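Local coordinates for protein NAD-dependent aldehyde dehydrogenase (Sinorhizobium meliloti, PDB 3U4J) that probably oxidises aldehydes with NAD or NADP as the electron acceptor, as a tetrameric member of the aldehyde dehydrogenase family that binds calcium, at residues Arg87-Phe92 with Gln137-Glu142. Sequence-based numbering, arbitrary orientation.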
loop_
_atom_site.group_PDB
_atom_site.type_symbol
_atom_site.label_atom_id
_atom_site.label_comp_id
_atom_site.label_asym_id
_atom_site.label_seq_id
_atom_site.Cartn_x
_atom_site.Cartn_y
_atom_site.Cartn_z
ATOM N N ARG A 87 19.635 6.340 -9.148
ATOM C CA ARG A 87 19.693 4.988 -9.702
ATOM C C ARG A 87 18.756 4.888 -10.885
ATOM O O ARG A 87 19.100 4.298 -11.886
ATOM C CB ARG A 87 19.343 3.940 -8.647
ATOM C CG ARG A 87 20.478 3.699 -7.609
ATOM C CD ARG A 87 20.215 2.414 -6.744
ATOM N NE ARG A 87 19.107 2.659 -5.815
ATOM C CZ ARG A 87 19.232 3.205 -4.610
ATOM N NH1 ARG A 87 20.439 3.543 -4.157
ATOM N NH2 ARG A 87 18.149 3.438 -3.871
ATOM N N SER A 88 17.573 5.494 -10.749
ATOM C CA SER A 88 16.547 5.491 -11.792
ATOM C C SER A 88 17.062 6.103 -13.107
ATOM O O SER A 88 16.865 5.533 -14.184
ATOM C CB SER A 88 15.306 6.239 -11.263
ATOM O OG SER A 88 14.336 6.424 -12.274
ATOM N N ARG A 89 17.681 7.275 -13.020
ATOM C CA ARG A 89 18.241 7.943 -14.204
ATOM C C ARG A 89 19.235 7.044 -14.952
ATOM O O ARG A 89 19.209 6.981 -16.175
ATOM C CB ARG A 89 18.894 9.280 -13.838
ATOM C CG ARG A 89 17.857 10.324 -13.358
ATOM C CD ARG A 89 18.439 11.688 -12.892
ATOM N NE ARG A 89 17.386 12.411 -12.153
ATOM C CZ ARG A 89 17.452 12.824 -10.886
ATOM N NH1 ARG A 89 18.561 12.656 -10.157
ATOM N NH2 ARG A 89 16.388 13.434 -10.342
ATOM N N LEU A 90 20.101 6.351 -14.217
ATOM C CA LEU A 90 21.065 5.466 -14.849
ATOM C C LEU A 90 20.376 4.273 -15.512
ATOM O O LEU A 90 20.762 3.858 -16.601
ATOM C CB LEU A 90 22.114 5.027 -13.820
ATOM C CG LEU A 90 22.974 6.241 -13.374
ATOM C CD1 LEU A 90 23.752 5.978 -12.071
ATOM C CD2 LEU A 90 23.915 6.684 -14.528
HETATM N N MSE A 91 19.370 3.724 -14.851
HETATM C CA MSE A 91 18.592 2.607 -15.412
HETATM C C MSE A 91 17.786 3.022 -16.635
HETATM O O MSE A 91 17.603 2.217 -17.554
HETATM C CB MSE A 91 17.646 2.038 -14.343
HETATM C CG MSE A 91 18.398 1.447 -13.164
HETATM SE SE MSE A 91 17.262 1.116 -11.626
HETATM C CE MSE A 91 16.078 -0.254 -12.406
ATOM N N PHE A 92 17.277 4.256 -16.662
ATOM C CA PHE A 92 16.574 4.734 -17.892
ATOM C C PHE A 92 17.545 4.823 -19.072
ATOM O O PHE A 92 17.179 4.533 -20.237
ATOM C CB PHE A 92 15.901 6.098 -17.667
ATOM C CG PHE A 92 14.543 6.000 -17.027
ATOM C CD1 PHE A 92 13.493 5.311 -17.667
ATOM C CD2 PHE A 92 14.303 6.587 -15.794
ATOM C CE1 PHE A 92 12.227 5.216 -17.069
ATOM C CE2 PHE A 92 13.049 6.483 -15.178
ATOM C CZ PHE A 92 12.006 5.812 -15.814
ATOM N N GLN A 137 9.777 2.758 -10.950
ATOM C CA GLN A 137 9.391 2.335 -9.604
ATOM C C GLN A 137 10.508 2.437 -8.578
ATOM O O GLN A 137 10.221 2.649 -7.400
ATOM C CB GLN A 137 8.828 0.898 -9.621
ATOM C CG GLN A 137 7.426 0.789 -10.279
ATOM C CD GLN A 137 6.449 1.774 -9.642
ATOM O OE1 GLN A 137 6.084 1.624 -8.483
ATOM N NE2 GLN A 137 6.060 2.812 -10.390
ATOM N N ALA A 138 11.754 2.286 -9.026
ATOM C CA ALA A 138 12.916 2.250 -8.144
ATOM C C ALA A 138 13.009 3.488 -7.263
ATOM O O ALA A 138 13.398 3.384 -6.106
ATOM C CB ALA A 138 14.247 2.057 -8.946
ATOM N N ARG A 139 12.625 4.646 -7.787
ATOM C CA ARG A 139 12.739 5.873 -6.987
ATOM C C ARG A 139 11.602 6.076 -5.962
ATOM O O ARG A 139 11.724 6.883 -5.038
ATOM C CB ARG A 139 12.934 7.090 -7.898
ATOM C CG ARG A 139 11.725 7.492 -8.724
ATOM C CD ARG A 139 12.126 8.655 -9.616
ATOM N NE ARG A 139 12.370 9.863 -8.839
ATOM C CZ ARG A 139 12.622 11.043 -9.389
ATOM N NH1 ARG A 139 12.697 11.144 -10.715
ATOM N NH2 ARG A 139 12.794 12.115 -8.625
ATOM N N ALA A 140 10.528 5.313 -6.094
ATOM C CA ALA A 140 9.372 5.502 -5.211
ATOM C C ALA A 140 9.218 4.427 -4.118
ATOM O O ALA A 140 8.190 4.371 -3.453
ATOM C CB ALA A 140 8.108 5.584 -6.036
ATOM N N LEU A 141 10.217 3.565 -3.961
ATOM C CA LEU A 141 10.144 2.475 -3.011
ATOM C C LEU A 141 10.072 3.027 -1.601
ATOM O O LEU A 141 10.809 3.949 -1.246
ATOM C CB LEU A 141 11.332 1.534 -3.159
ATOM C CG LEU A 141 11.446 0.859 -4.537
ATOM C CD1 LEU A 141 12.698 -0.011 -4.573
ATOM C CD2 LEU A 141 10.202 0.052 -4.823
ATOM N N GLU A 142 9.200 2.458 -0.790
ATOM C CA GLU A 142 8.955 3.034 0.521
ATOM C C GLU A 142 8.922 1.971 1.617
ATOM O O GLU A 142 8.882 0.762 1.335
ATOM C CB GLU A 142 7.635 3.840 0.481
ATOM C CG GLU A 142 6.455 2.963 0.145
ATOM C CD GLU A 142 5.179 3.739 -0.199
ATOM O OE1 GLU A 142 5.251 4.793 -0.872
ATOM O OE2 GLU A 142 4.100 3.275 0.212
HETATM O O HOH W 1 13.143 8.964 -12.719
#
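The guanidinium groups of Arg-89 and Arg-139 meet obliquely, their planes 81° apart and NH2 of Arg-89 4.2 Å from NH2 of Arg-139. OD1 of Asp-129 of a second subunit forms salt bridges with NH2 of Arg-89 and NH1 of Arg-139, which probably offsets the like charges. Glu-465 of that subunit takes NE of Arg-139, so this guanidinium is gripped by two carboxylates. Arg-89 gets there on a chain extended from CG to NE. CD of Arg-139 lies 4.1 Å from OG of Ser-88. Beyond it the chain bends at chi3 (-69°), which turns the guanidinium toward the carboxylates. A water bridges the same two residues. It donates to OG of Ser-88 at 2.8 Å and accepts from NH1 of Arg-139 at 3.0 Å. OG of Ser-88 stands anti to the backbone N (chi1 173°) and also hydrogen-bonds to the carbonyl oxygen of Ala-135. The selenium of Met-91, a selenomethionine, packs on CB of Ala-138 at 4.1 Å. CA of Ser-88 lies 6.1 Å from CA of Ala-138, consistent with close packing between small residues. This helix packing joins helix 84-100 to the last part of helix 117-138 and the loop after it, with an arginine pair reaching across the subunit interface of an aldehyde dehydrogenase tetramer.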